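Putative iron-regulated protein A (Parabacteroides distasonis ATCC 8503, PDB 4ECG) binds calcium ions and, as an imelysin-like member of the M75 peptidase family, is a putative metalloendopeptidase akin to iron-regulated protein A. Local coordinates at residues A[238-243]-A[370-375]; A[297-302]-A[325-330]; A[63-68]-A[167-172]. All coordinates share one frame; numbering follows the deposited sequence.

Contact 1: residues A[238-243]-A[370-375]; sequences GMAGIS and TGLGVV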
ATOM      1  N   GLY A 238      -4.340  -6.159  -7.714  1.00 47.44           N
ATOM      2  CA  GLY A 238      -5.512  -5.302  -7.619  1.00 46.06           C
ATOM      3  C   GLY A 238      -6.274  -5.407  -6.308  1.00 45.88           C
ATOM      4  O   GLY A 238      -5.707  -5.737  -5.273  1.00 44.89           O
HETATM    5  N   MSE A 239      -7.576  -5.138  -6.354  1.00 44.39           N
HETATM    6  CA  MSE A 239      -8.355  -5.048  -5.117  1.00 47.04           C
HETATM    7  C   MSE A 239      -8.307  -6.353  -4.291  1.00 47.15           C
HETATM    8  O   MSE A 239      -8.004  -6.300  -3.107  1.00 46.22           O
HETATM    9  CB  MSE A 239      -9.787  -4.593  -5.401  1.00 45.91           C
HETATM   10  CG  MSE A 239      -9.840  -3.130  -5.898  1.00 44.53           C
HETATM   11 SE   MSE A 239     -11.374  -2.796  -7.045  0.75 42.70          SE
HETATM   12  CE  MSE A 239     -12.579  -2.388  -5.605  1.00 41.25           C
ATOM     13  N   ALA A 240      -8.521  -7.507  -4.928  1.00 49.79           N
ATOM     14  CA  ALA A 240      -8.509  -8.778  -4.192  1.00 46.04           C
ATOM     15  C   ALA A 240      -7.111  -9.142  -3.723  1.00 46.13           C
ATOM     16  O   ALA A 240      -6.941  -9.829  -2.737  1.00 47.11           O
ATOM     17  CB  ALA A 240      -9.139  -9.901  -5.002  1.00 39.89           C
ATOM     18  N   GLY A 241      -6.092  -8.638  -4.390  1.00 48.75           N
ATOM     19  CA  GLY A 241      -4.713  -8.911  -3.957  1.00 46.46           C
ATOM     20  C   GLY A 241      -4.475  -8.334  -2.591  1.00 43.51           C
ATOM     21  O   GLY A 241      -3.920  -9.020  -1.693  1.00 40.26           O
ATOM     22  N   ILE A 242      -4.870  -7.064  -2.431  1.00 44.41           N
ATOM     23  CA  ILE A 242      -4.583  -6.349  -1.172  1.00 44.23           C
ATOM     24  C   ILE A 242      -5.467  -6.817   0.001  1.00 45.80           C
ATOM     25  O   ILE A 242      -4.927  -7.012   1.118  1.00 47.60           O
ATOM     26  CB  ILE A 242      -4.583  -4.823  -1.329  1.00 44.94           C
ATOM     27  CG1 ILE A 242      -3.962  -4.176  -0.078  1.00 47.39           C
ATOM     28  CG2 ILE A 242      -5.981  -4.280  -1.561  1.00 46.45           C
ATOM     29  CD1 ILE A 242      -2.515  -4.561   0.226  1.00 41.13           C
ATOM     30  N   SER A 243      -6.771  -7.089  -0.240  1.00 43.06           N
ATOM     31  CA  SER A 243      -7.586  -7.725   0.813  1.00 44.87           C
ATOM     32  C   SER A 243      -6.956  -9.015   1.307  1.00 46.99           C
ATOM     33  O   SER A 243      -6.874  -9.280   2.514  1.00 49.36           O
ATOM     34  CB  SER A 243      -9.020  -7.983   0.360  1.00 46.47           C
ATOM     35  OG  SER A 243      -9.103  -8.866  -0.731  1.00 50.54           O
ATOM     36  N   THR A 370     -13.288 -12.997  -0.955  1.00 53.15           N
ATOM     37  CA  THR A 370     -14.293 -13.785  -1.621  1.00 50.07           C
ATOM     38  C   THR A 370     -15.272 -12.903  -2.374  1.00 51.41           C
ATOM     39  O   THR A 370     -15.623 -13.184  -3.515  1.00 54.24           O
ATOM     40  CB  THR A 370     -15.073 -14.601  -0.590  1.00 53.41           C
ATOM     41  OG1 THR A 370     -14.148 -15.440   0.091  1.00 52.85           O
ATOM     42  CG2 THR A 370     -16.150 -15.475  -1.261  1.00 49.45           C
ATOM     43  N   GLY A 371     -15.727 -11.832  -1.723  1.00 55.68           N
ATOM     44  CA  GLY A 371     -16.712 -10.904  -2.308  1.00 52.12           C
ATOM     45  C   GLY A 371     -16.199 -10.240  -3.576  1.00 54.46           C
ATOM     46  O   GLY A 371     -16.892 -10.193  -4.601  1.00 52.78           O
ATOM     47  N   LEU A 372     -14.973  -9.714  -3.507  1.00 51.37           N
ATOM     48  CA  LEU A 372     -14.343  -9.131  -4.677  1.00 50.36           C
ATOM     49  C   LEU A 372     -14.181 -10.165  -5.808  1.00 49.28           C
ATOM     50  O   LEU A 372     -14.322  -9.812  -6.942  1.00 49.16           O
ATOM     51  CB  LEU A 372     -12.993  -8.513  -4.314  1.00 50.13           C
ATOM     52  CG  LEU A 372     -13.056  -7.329  -3.353  1.00 46.58           C
ATOM     53  CD1 LEU A 372     -11.686  -7.175  -2.700  1.00 41.57           C
ATOM     54  CD2 LEU A 372     -13.561  -6.097  -4.103  1.00 46.88           C
ATOM     55  N   GLY A 373     -13.909 -11.429  -5.499  1.00 49.34           N
ATOM     56  CA  GLY A 373     -13.924 -12.514  -6.513  1.00 50.56           C
ATOM     57  C   GLY A 373     -15.251 -12.656  -7.260  1.00 54.29           C
ATOM     58  O   GLY A 373     -15.284 -12.911  -8.494  1.00 51.10           O
ATOM     59  N   VAL A 374     -16.345 -12.492  -6.514  1.00 55.56           N
ATOM     60  CA  VAL A 374     -17.682 -12.674  -7.076  1.00 56.00           C
ATOM     61  C   VAL A 374     -17.969 -11.479  -7.966  1.00 57.23           C
ATOM     62  O   VAL A 374     -18.384 -11.652  -9.122  1.00 60.38           O
ATOM     63  CB  VAL A 374     -18.770 -12.854  -6.006  1.00 54.82           C
ATOM     64  CG1 VAL A 374     -20.123 -12.966  -6.680  1.00 61.20           C
ATOM     65  CG2 VAL A 374     -18.501 -14.113  -5.203  1.00 53.06           C
ATOM     66  N   VAL A 375     -17.666 -10.278  -7.474  1.00 56.38           N
ATOM     67  CA  VAL A 375     -17.794  -9.090  -8.307  1.00 54.40           C
ATOM     68  C   VAL A 375     -16.987  -9.260  -9.603  1.00 56.40           C
ATOM     69  O   VAL A 375     -17.468  -8.937 -10.651  1.00 60.70           O
ATOM     70  CB  VAL A 375     -17.372  -7.773  -7.617  1.00 50.31           C
ATOM     71  CG1 VAL A 375     -17.513  -6.638  -8.620  1.00 51.58           C
ATOM     72  CG2 VAL A 375     -18.236  -7.447  -6.394  1.00 48.55           C
TER

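Contact 2: residues A[297-302]-A[325-330]; sequences NAYFGG and TLDSLM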
ATOM      1  N   ASN A 297     -12.105   3.255  -1.884  1.00 50.05           N
ATOM      2  CA  ASN A 297     -11.991   4.332  -2.869  1.00 49.64           C
ATOM      3  C   ASN A 297     -12.221   3.818  -4.243  1.00 47.33           C
ATOM      4  O   ASN A 297     -12.915   4.462  -5.028  1.00 52.59           O
ATOM      5  CB  ASN A 297     -10.572   4.934  -2.800  1.00 49.91           C
ATOM      6  CG  ASN A 297     -10.334   5.765  -1.536  1.00 51.01           C
ATOM      7  OD1 ASN A 297     -11.273   6.059  -0.725  1.00 48.88           O
ATOM      8  ND2 ASN A 297      -9.068   6.164  -1.356  1.00 49.08           N
ATOM      9  N   ALA A 298     -11.583   2.674  -4.545  1.00 47.54           N
ATOM     10  CA  ALA A 298     -11.694   2.021  -5.854  1.00 47.62           C
ATOM     11  C   ALA A 298     -13.145   1.642  -6.176  1.00 51.28           C
ATOM     12  O   ALA A 298     -13.559   1.793  -7.320  1.00 56.92           O
ATOM     13  CB  ALA A 298     -10.833   0.741  -5.930  1.00 45.12           C
ATOM     14  N   TYR A 299     -13.875   1.110  -5.187  1.00 46.36           N
ATOM     15  CA  TYR A 299     -15.177   0.512  -5.406  1.00 46.69           C
ATOM     16  C   TYR A 299     -16.213   1.623  -5.581  1.00 51.89           C
ATOM     17  O   TYR A 299     -17.161   1.473  -6.347  1.00 53.18           O
ATOM     18  CB  TYR A 299     -15.562  -0.378  -4.196  1.00 45.80           C
ATOM     19  CG  TYR A 299     -16.835  -1.187  -4.332  1.00 49.34           C
ATOM     20  CD1 TYR A 299     -16.907  -2.236  -5.208  1.00 50.00           C
ATOM     21  CD2 TYR A 299     -17.984  -0.895  -3.572  1.00 54.60           C
ATOM     22  CE1 TYR A 299     -18.078  -2.941  -5.364  1.00 50.92           C
ATOM     23  CE2 TYR A 299     -19.158  -1.622  -3.714  1.00 52.32           C
ATOM     24  CZ  TYR A 299     -19.183  -2.655  -4.609  1.00 53.03           C
ATOM     25  OH  TYR A 299     -20.324  -3.423  -4.801  1.00 55.37           O
ATOM     26  N   PHE A 300     -16.064   2.702  -4.806  1.00 50.97           N
ATOM     27  CA  PHE A 300     -17.020   3.803  -4.834  1.00 51.91           C
ATOM     28  C   PHE A 300     -16.578   4.903  -5.793  1.00 52.06           C
ATOM     29  O   PHE A 300     -17.285   5.857  -5.983  1.00 56.25           O
ATOM     30  CB  PHE A 300     -17.269   4.374  -3.407  1.00 50.01           C
ATOM     31  CG  PHE A 300     -17.943   3.402  -2.470  1.00 49.79           C
ATOM     32  CD1 PHE A 300     -19.219   2.965  -2.713  1.00 51.34           C
ATOM     33  CD2 PHE A 300     -17.287   2.882  -1.382  1.00 51.49           C
ATOM     34  CE1 PHE A 300     -19.844   2.043  -1.864  1.00 50.93           C
ATOM     35  CE2 PHE A 300     -17.890   1.983  -0.524  1.00 49.64           C
ATOM     36  CZ  PHE A 300     -19.178   1.553  -0.780  1.00 52.39           C
ATOM     37  N   GLY A 301     -15.396   4.797  -6.378  1.00 53.78           N
ATOM     38  CA  GLY A 301     -15.043   5.691  -7.474  1.00 54.52           C
ATOM     39  C   GLY A 301     -14.599   7.088  -7.117  1.00 54.00           C
ATOM     40  O   GLY A 301     -14.753   7.988  -7.914  1.00 59.32           O
ATOM     41  N   GLY A 302     -14.022   7.263  -5.933  1.00 53.68           N
ATOM     42  CA  GLY A 302     -13.365   8.524  -5.558  1.00 54.82           C
ATOM     43  C   GLY A 302     -12.607   8.382  -4.240  1.00 54.65           C
ATOM     44  O   GLY A 302     -12.892   7.487  -3.457  1.00 55.70           O
ATOM     45  N   THR A 325     -28.077  -7.251  -3.827  1.00 59.69           N
ATOM     46  CA  THR A 325     -27.713  -7.971  -2.617  1.00 59.96           C
ATOM     47  C   THR A 325     -26.187  -8.111  -2.525  1.00 58.49           C
ATOM     48  O   THR A 325     -25.608  -7.880  -1.491  1.00 61.71           O
ATOM     49  CB  THR A 325     -28.410  -9.354  -2.548  1.00 64.44           C
ATOM     50  OG1 THR A 325     -29.821  -9.173  -2.684  1.00 69.75           O
ATOM     51  CG2 THR A 325     -28.156 -10.062  -1.226  1.00 65.57           C
ATOM     52  N   LEU A 326     -25.540  -8.483  -3.618  1.00 58.65           N
ATOM     53  CA  LEU A 326     -24.101  -8.603  -3.660  1.00 57.42           C
ATOM     54  C   LEU A 326     -23.485  -7.246  -3.354  1.00 56.38           C
ATOM     55  O   LEU A 326     -22.558  -7.168  -2.564  1.00 58.75           O
ATOM     56  CB  LEU A 326     -23.623  -9.112  -5.034  1.00 56.00           C
ATOM     57  CG  LEU A 326     -22.146  -8.965  -5.368  1.00 53.32           C
ATOM     58  CD1 LEU A 326     -21.277  -9.728  -4.393  1.00 51.29           C
ATOM     59  CD2 LEU A 326     -21.947  -9.479  -6.790  1.00 58.58           C
ATOM     60  N   ASP A 327     -23.986  -6.179  -3.964  1.00 55.75           N
ATOM     61  CA  ASP A 327     -23.435  -4.841  -3.683  1.00 59.42           C
ATOM     62  C   ASP A 327     -23.608  -4.467  -2.196  1.00 60.21           C
ATOM     63  O   ASP A 327     -22.703  -3.936  -1.522  1.00 58.05           O
ATOM     64  CB  ASP A 327     -24.102  -3.759  -4.533  1.00 59.86           C
ATOM     65  CG  ASP A 327     -23.737  -2.369  -4.058  1.00 62.08           C
ATOM     66  OD1 ASP A 327     -22.543  -2.045  -4.137  1.00 68.54           O
ATOM     67  OD2 ASP A 327     -24.607  -1.620  -3.574  1.00 61.66           O
ATOM     68  N   SER A 328     -24.801  -4.734  -1.700  1.00 62.01           N
ATOM     69  CA  SER A 328     -25.119  -4.417  -0.335  1.00 61.85           C
ATOM     70  C   SER A 328     -24.206  -5.229   0.574  1.00 58.49           C
ATOM     71  O   SER A 328     -23.704  -4.697   1.551  1.00 55.65           O
ATOM     72  CB  SER A 328     -26.580  -4.714  -0.105  1.00 65.44           C
ATOM     73  OG  SER A 328     -26.899  -4.403   1.204  1.00 73.74           O
ATOM     74  N   LEU A 329     -23.923  -6.485   0.220  1.00 55.88           N
ATOM     75  CA  LEU A 329     -23.013  -7.292   1.047  1.00 55.29           C
ATOM     76  C   LEU A 329     -21.537  -6.753   1.035  1.00 55.32           C
ATOM     77  O   LEU A 329     -20.801  -6.915   2.024  1.00 53.40           O
ATOM     78  CB  LEU A 329     -23.061  -8.761   0.623  1.00 53.74           C
ATOM     79  CG  LEU A 329     -24.198  -9.633   1.130  1.00 56.77           C
ATOM     80  CD1 LEU A 329     -24.067 -10.963   0.390  1.00 55.10           C
ATOM     81  CD2 LEU A 329     -24.213  -9.840   2.671  1.00 53.83           C
HETATM   82  N   MSE A 330     -21.139  -6.143  -0.089  1.00 55.11           N
HETATM   83  CA  MSE A 330     -19.850  -5.511  -0.284  1.00 53.92           C
HETATM   84  C   MSE A 330     -19.714  -4.214   0.453  1.00 56.07           C
HETATM   85  O   MSE A 330     -18.642  -3.930   1.016  1.00 55.30           O
HETATM   86  CB  MSE A 330     -19.586  -5.207  -1.761  1.00 55.07           C
HETATM   87  CG  MSE A 330     -19.140  -6.418  -2.611  1.00 55.19           C
HETATM   88 SE   MSE A 330     -17.350  -7.010  -2.272  0.75 49.66          SE
HETATM   89  CE  MSE A 330     -16.431  -5.330  -2.027  1.00 46.54           C
TER

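Contact 3: residues A[63-68]-A[167-172]; sequences DKFIAS and SPFAKN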
ATOM      1  N   ASP A  63      15.660  16.928   4.709  1.00 45.32           N
ATOM      2  CA  ASP A  63      16.822  17.794   4.404  1.00 49.00           C
ATOM      3  C   ASP A  63      17.055  18.854   5.453  1.00 50.14           C
ATOM      4  O   ASP A  63      18.190  19.165   5.799  1.00 50.30           O
ATOM      5  CB  ASP A  63      16.624  18.538   3.094  1.00 52.27           C
ATOM      6  CG  ASP A  63      16.963  17.682   1.850  1.00 61.01           C
ATOM      7  OD1 ASP A  63      17.515  16.560   2.023  1.00 56.47           O
ATOM      8  OD2 ASP A  63      16.676  18.169   0.711  1.00 63.11           O
ATOM      9  N   LYS A  64      15.973  19.468   5.910  1.00 50.92           N
ATOM     10  CA  LYS A  64      16.055  20.542   6.891  1.00 50.29           C
ATOM     11  C   LYS A  64      16.584  19.962   8.220  1.00 47.15           C
ATOM     12  O   LYS A  64      17.463  20.539   8.866  1.00 45.05           O
ATOM     13  CB  LYS A  64      14.675  21.178   7.018  1.00 52.81           C
ATOM     14  CG  LYS A  64      14.445  22.070   8.205  1.00 54.80           C
ATOM     15  CD  LYS A  64      12.987  22.589   8.188  1.00 58.56           C
ATOM     16  CE  LYS A  64      12.803  23.781   9.132  1.00 62.16           C
ATOM     17  NZ  LYS A  64      11.503  24.446   8.978  1.00 65.64           N
ATOM     18  N   PHE A  65      16.069  18.799   8.618  1.00 45.95           N
ATOM     19  CA  PHE A  65      16.678  18.084   9.742  1.00 44.67           C
ATOM     20  C   PHE A  65      18.158  17.718   9.541  1.00 45.09           C
ATOM     21  O   PHE A  65      18.987  17.952  10.428  1.00 47.66           O
ATOM     22  CB  PHE A  65      15.948  16.790  10.064  1.00 43.14           C
ATOM     23  CG  PHE A  65      16.696  15.919  11.032  1.00 43.04           C
ATOM     24  CD1 PHE A  65      16.922  16.337  12.315  1.00 44.13           C
ATOM     25  CD2 PHE A  65      17.190  14.692  10.657  1.00 44.36           C
ATOM     26  CE1 PHE A  65      17.666  15.570  13.219  1.00 45.95           C
ATOM     27  CE2 PHE A  65      17.882  13.896  11.557  1.00 43.34           C
ATOM     28  CZ  PHE A  65      18.118  14.330  12.846  1.00 44.89           C
ATOM     29  N   ILE A  66      18.513  17.110   8.418  1.00 43.79           N
ATOM     30  CA  ILE A  66      19.928  16.748   8.223  1.00 44.03           C
ATOM     31  C   ILE A  66      20.827  17.958   8.423  1.00 45.89           C
ATOM     32  O   ILE A  66      21.785  17.889   9.198  1.00 47.65           O
ATOM     33  CB  ILE A  66      20.187  16.033   6.892  1.00 45.07           C
ATOM     34  CG1 ILE A  66      19.562  14.627   6.998  1.00 44.03           C
ATOM     35  CG2 ILE A  66      21.688  15.960   6.619  1.00 42.97           C
ATOM     36  CD1 ILE A  66      19.469  13.859   5.680  1.00 42.03           C
ATOM     37  N   ALA A  67      20.446  19.090   7.829  1.00 46.96           N
ATOM     38  CA  ALA A  67      21.182  20.363   7.942  1.00 47.57           C
ATOM     39  C   ALA A  67      21.319  20.914   9.375  1.00 49.95           C
ATOM     40  O   ALA A  67      22.318  21.603   9.669  1.00 49.85           O
ATOM     41  CB  ALA A  67      20.612  21.441   6.979  1.00 44.21           C
ATOM     42  N   SER A  68      20.386  20.606  10.286  1.00 50.09           N
ATOM     43  CA  SER A  68      20.352  21.349  11.615  1.00 49.04           C
ATOM     44  C   SER A  68      20.644  20.551  12.859  1.00 48.19           C
ATOM     45  O   SER A  68      21.162  21.080  13.835  1.00 50.04           O
ATOM     46  CB  SER A  68      18.943  21.891  11.860  1.00 51.19           C
ATOM     47  OG  SER A  68      18.016  20.794  11.930  1.00 49.74           O
ATOM     48  N   SER A 167      20.162   7.800  21.312  1.00 63.10           N
ATOM     49  CA  SER A 167      20.633   6.931  20.202  1.00 62.12           C
ATOM     50  C   SER A 167      21.225   7.797  19.102  1.00 58.90           C
ATOM     51  O   SER A 167      20.595   8.061  18.092  1.00 59.55           O
ATOM     52  CB  SER A 167      19.501   6.016  19.662  1.00 60.14           C
ATOM     53  OG  SER A 167      18.244   6.310  20.281  1.00 68.47           O
ATOM     54  N   PRO A 168      22.441   8.268  19.304  1.00 59.66           N
ATOM     55  CA  PRO A 168      22.936   9.297  18.388  1.00 58.84           C
ATOM     56  C   PRO A 168      23.199   8.821  16.968  1.00 53.44           C
ATOM     57  O   PRO A 168      23.669   7.736  16.748  1.00 55.26           O
ATOM     58  CB  PRO A 168      24.254   9.731  19.041  1.00 62.28           C
ATOM     59  CG  PRO A 168      24.623   8.646  20.007  1.00 62.53           C
ATOM     60  CD  PRO A 168      23.304   8.120  20.490  1.00 61.63           C
ATOM     61  N   PHE A 169      22.919   9.669  16.008  1.00 50.64           N
ATOM     62  CA  PHE A 169      23.237   9.381  14.591  1.00 47.19           C
ATOM     63  C   PHE A 169      24.720   9.251  14.347  1.00 45.45           C
ATOM     64  O   PHE A 169      25.485  10.066  14.873  1.00 46.76           O
ATOM     65  CB  PHE A 169      22.719  10.531  13.704  1.00 46.19           C
ATOM     66  CG  PHE A 169      21.315  10.350  13.179  1.00 46.25           C
ATOM     67  CD1 PHE A 169      21.095   9.649  12.013  1.00 50.05           C
ATOM     68  CD2 PHE A 169      20.247  10.915  13.816  1.00 48.18           C
ATOM     69  CE1 PHE A 169      19.822   9.489  11.507  1.00 52.51           C
ATOM     70  CE2 PHE A 169      18.960  10.765  13.322  1.00 50.50           C
ATOM     71  CZ  PHE A 169      18.746  10.048  12.168  1.00 52.28           C
ATOM     72  N   ALA A 170      25.131   8.270  13.539  1.00 46.92           N
ATOM     73  CA  ALA A 170      26.439   8.314  12.875  1.00 47.62           C
ATOM     74  C   ALA A 170      26.401   9.294  11.659  1.00 48.44           C
ATOM     75  O   ALA A 170      25.389   9.365  10.972  1.00 45.76           O
ATOM     76  CB  ALA A 170      26.870   6.912  12.426  1.00 44.41           C
ATOM     77  N   LYS A 171      27.499  10.032  11.402  1.00 49.34           N
ATOM     78  CA  LYS A 171      27.627  10.986  10.270  1.00 51.14           C
ATOM     79  C   LYS A 171      27.222  10.256   8.965  1.00 49.20           C
ATOM     80  O   LYS A 171      26.515  10.804   8.144  1.00 44.26           O
ATOM     81  CB  LYS A 171      29.091  11.548  10.143  1.00 57.95           C
ATOM     82  CG  LYS A 171      29.370  13.063   9.807  1.00 68.60           C
ATOM     83  CD  LYS A 171      30.787  13.329   9.104  1.00 76.62           C
ATOM     84  CE  LYS A 171      31.637  14.632   9.424  1.00 84.36           C
ATOM     85  NZ  LYS A 171      32.873  14.706  10.377  1.00 71.33           N
ATOM     86  N   ASN A 172      27.707   9.023   8.771  1.00 48.05           N
ATOM     87  CA  ASN A 172      27.375   8.250   7.580  1.00 46.32           C
ATOM     88  C   ASN A 172      25.888   7.900   7.520  1.00 45.88           C
ATOM     89  O   ASN A 172      25.316   7.826   6.454  1.00 46.13           O
ATOM     90  CB  ASN A 172      28.185   6.965   7.475  1.00 45.42           C
ATOM     91  CG  ASN A 172      29.600   7.186   6.990  1.00 46.97           C
ATOM     92  OD1 ASN A 172      29.936   8.271   6.571  1.00 46.91           O
ATOM     93  ND2 ASN A 172      30.446   6.129   7.051  1.00 44.89           N
TER

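Contact 1: residues A[238-243]-A[370-375]
Leu372 overlaps three residues of 238-243, Met239, Ala240 and Ser243, and every touching pair in this contact includes it. Its CB meets the methyl of Ala240 at 4.2 Å (Ala240 CB to Leu372 CB), while the two branches part beyond. CD1 reaches in against the helix backbone, 3.9 Å from Ala240 CA and 3.8 Å from Met239 O. It also lies 3.7 Å from Ser243 OG, so this methyl abuts a hydroxyl as well as carbon. The other branch, CD2, turns to the selenomethionine Met239, whose CE lies 4.1 Å from Leu372 CD2. With CG opposite the carbonyl carbon (chi1 -64°), Leu372 extends across the interface, and the Met239 chain, bent at its third torsion, crosses it at about a right angle. The Ser243 hydroxyl is hydrogen-bonded to Thr369 OG1, one turn before Leu372, so a polar tie lies beside the apolar overlap. Geometrically this is a pairing of antiparallel helices: the local axes come within 9.2 Å, with their N-to-C directions 170° apart. At this separation the small side chain of Ala240 sits directly against the base of Leu372. Gly238, at the N-cap, precedes the first turn, so it is the start of helix 239-259 that meets a late turn of helix 355-377. All four touching residues are buried within this largely helical fold. Around them, Leu233 of helix 225-233 touches both Met239 and Leu372, Ile295 of helix 284-300 lies on Ser243, and Met330 of helix 324-343 packs on Leu372.

Contact 2: residues A[297-302]-A[325-330]
Tyr299 and Asp327 both swing their side chains opposite their own backbone nitrogens, at chi1 -174° and 169°, and these torsions bring the phenol and the carboxylate together. In the helical imelysin fold, a buried tyrosine-aspartate hydrogen bond links the C-terminal turn of helix 284-300 to the first turns of helix 324-343. Tyr299 OH donates to Asp327 OD1 at 2.7 Å, using the anti lone pair of the carboxylate oxygen, the one turned from OD2. Ring and carboxylate planes are 21° apart, and OD1 lies at the ring edge, near its plane. His316 ND1, from helix 315-322, also bonds to OD1; two partners therefore hold this buried oxygen, which would probably limit rotation of the carboxylate and stabilise its charge. The backbones of Tyr299 and His316 are hydrogen-bonded as well, so the short helix is joined to both longer ones. Thr319 of that helix touches Tyr299 and Asp327.

Selenomethionine Met330 approaches from a different direction. Its CB lies 3.6 Å from Tyr299 OH, and its chain, bent at the second and third torsions, doubles back to place CE over one face of the ring. Beyond Tyr299, the chain leaves the helix at Gly301, which has positive phi, and Gly302 N returns a bond to Asn297 O at 3.1 Å. Phe300 contributes from within the same segment: its CZ lies in the Tyr299 ring plane at the edge, while Tyr299 CD2 stands 3.8 Å above the Phe300 ring plane, displaced toward the rim.

Contact 3: residues A[63-68]-A[167-172]
Phe65 and Phe169 meet ring against ring, and they are the one touching pair between these segments. The closest atoms are Phe65 CZ and Phe169 CE2, 3.7 Å apart. Phe65 CE2 is almost as near, 3.8 Å from the same Phe169 CE2, so one corner of the Phe169 ring faces the far end of Phe65. That corner lies near the plane of the Phe65 ring, at its edge. The ring centroids are 5.6 Å apart and the planes meet at 52°, an oblique pairing held by van der Waals contact. Phe65 reaches it with CG opposite the backbone N (chi1 169°), which sends the ring out from the helix toward the loop; Phe169 comes from the opposite direction.

Leu164 and Leu174 each touch both rings, making a small apolar cluster. Leu74 of helix 71-89 also packs on Phe65. Arg162 forms a cation-pi interaction with Phe169 and hydrogen-bonds through NE to Ser167 O, so it holds both the ring and the backbone leading up to it. In the predominantly helical imelysin fold, the pair joins the C-terminal turn of helix 29-68 to the loop entering helix 171-196. Replacing Phe65 by an alanine would probably open a gap beside Leu74 and Leu164 and leave the facing corner of Phe169 without its aromatic neighbour.

Further out, Ala170 is the N-cap of helix 171-196, and its N bonds to Glu173 OE1, the half of a capping box open to a residue with no polar side chain. At the other segment, Ser68 OG is hydrogen-bonded to Asp73 OD2 and Ser70 N across the turn into helix 71-89. Asp163 and Glu165, which bind a calcium ion, flank Leu164 in sequence; the side chain of Glu165 lies about 9 Å from that of Phe65.

From the N terminus, the first loop is closed by contact 3, where the end of helix 29-68 meets the approach to helix 171-196. It is complete before the others begin. Contact 1 then opens at the start of helix 239-259 and closes far along the chain on helix 355-377; within that span, contact 2 joins helix 284-300 to helix 324-343. The inner and outer closures touch: Met239 CE packs 3.6 Å from Ala298 CB, and Leu372 CD2 packs 3.6 Å from Met330 CE. Together they bind four helices into one cluster. Contact 3 lies on the opposite side of the chain's centre, its nearest atoms about 28 Å from those of either other contact.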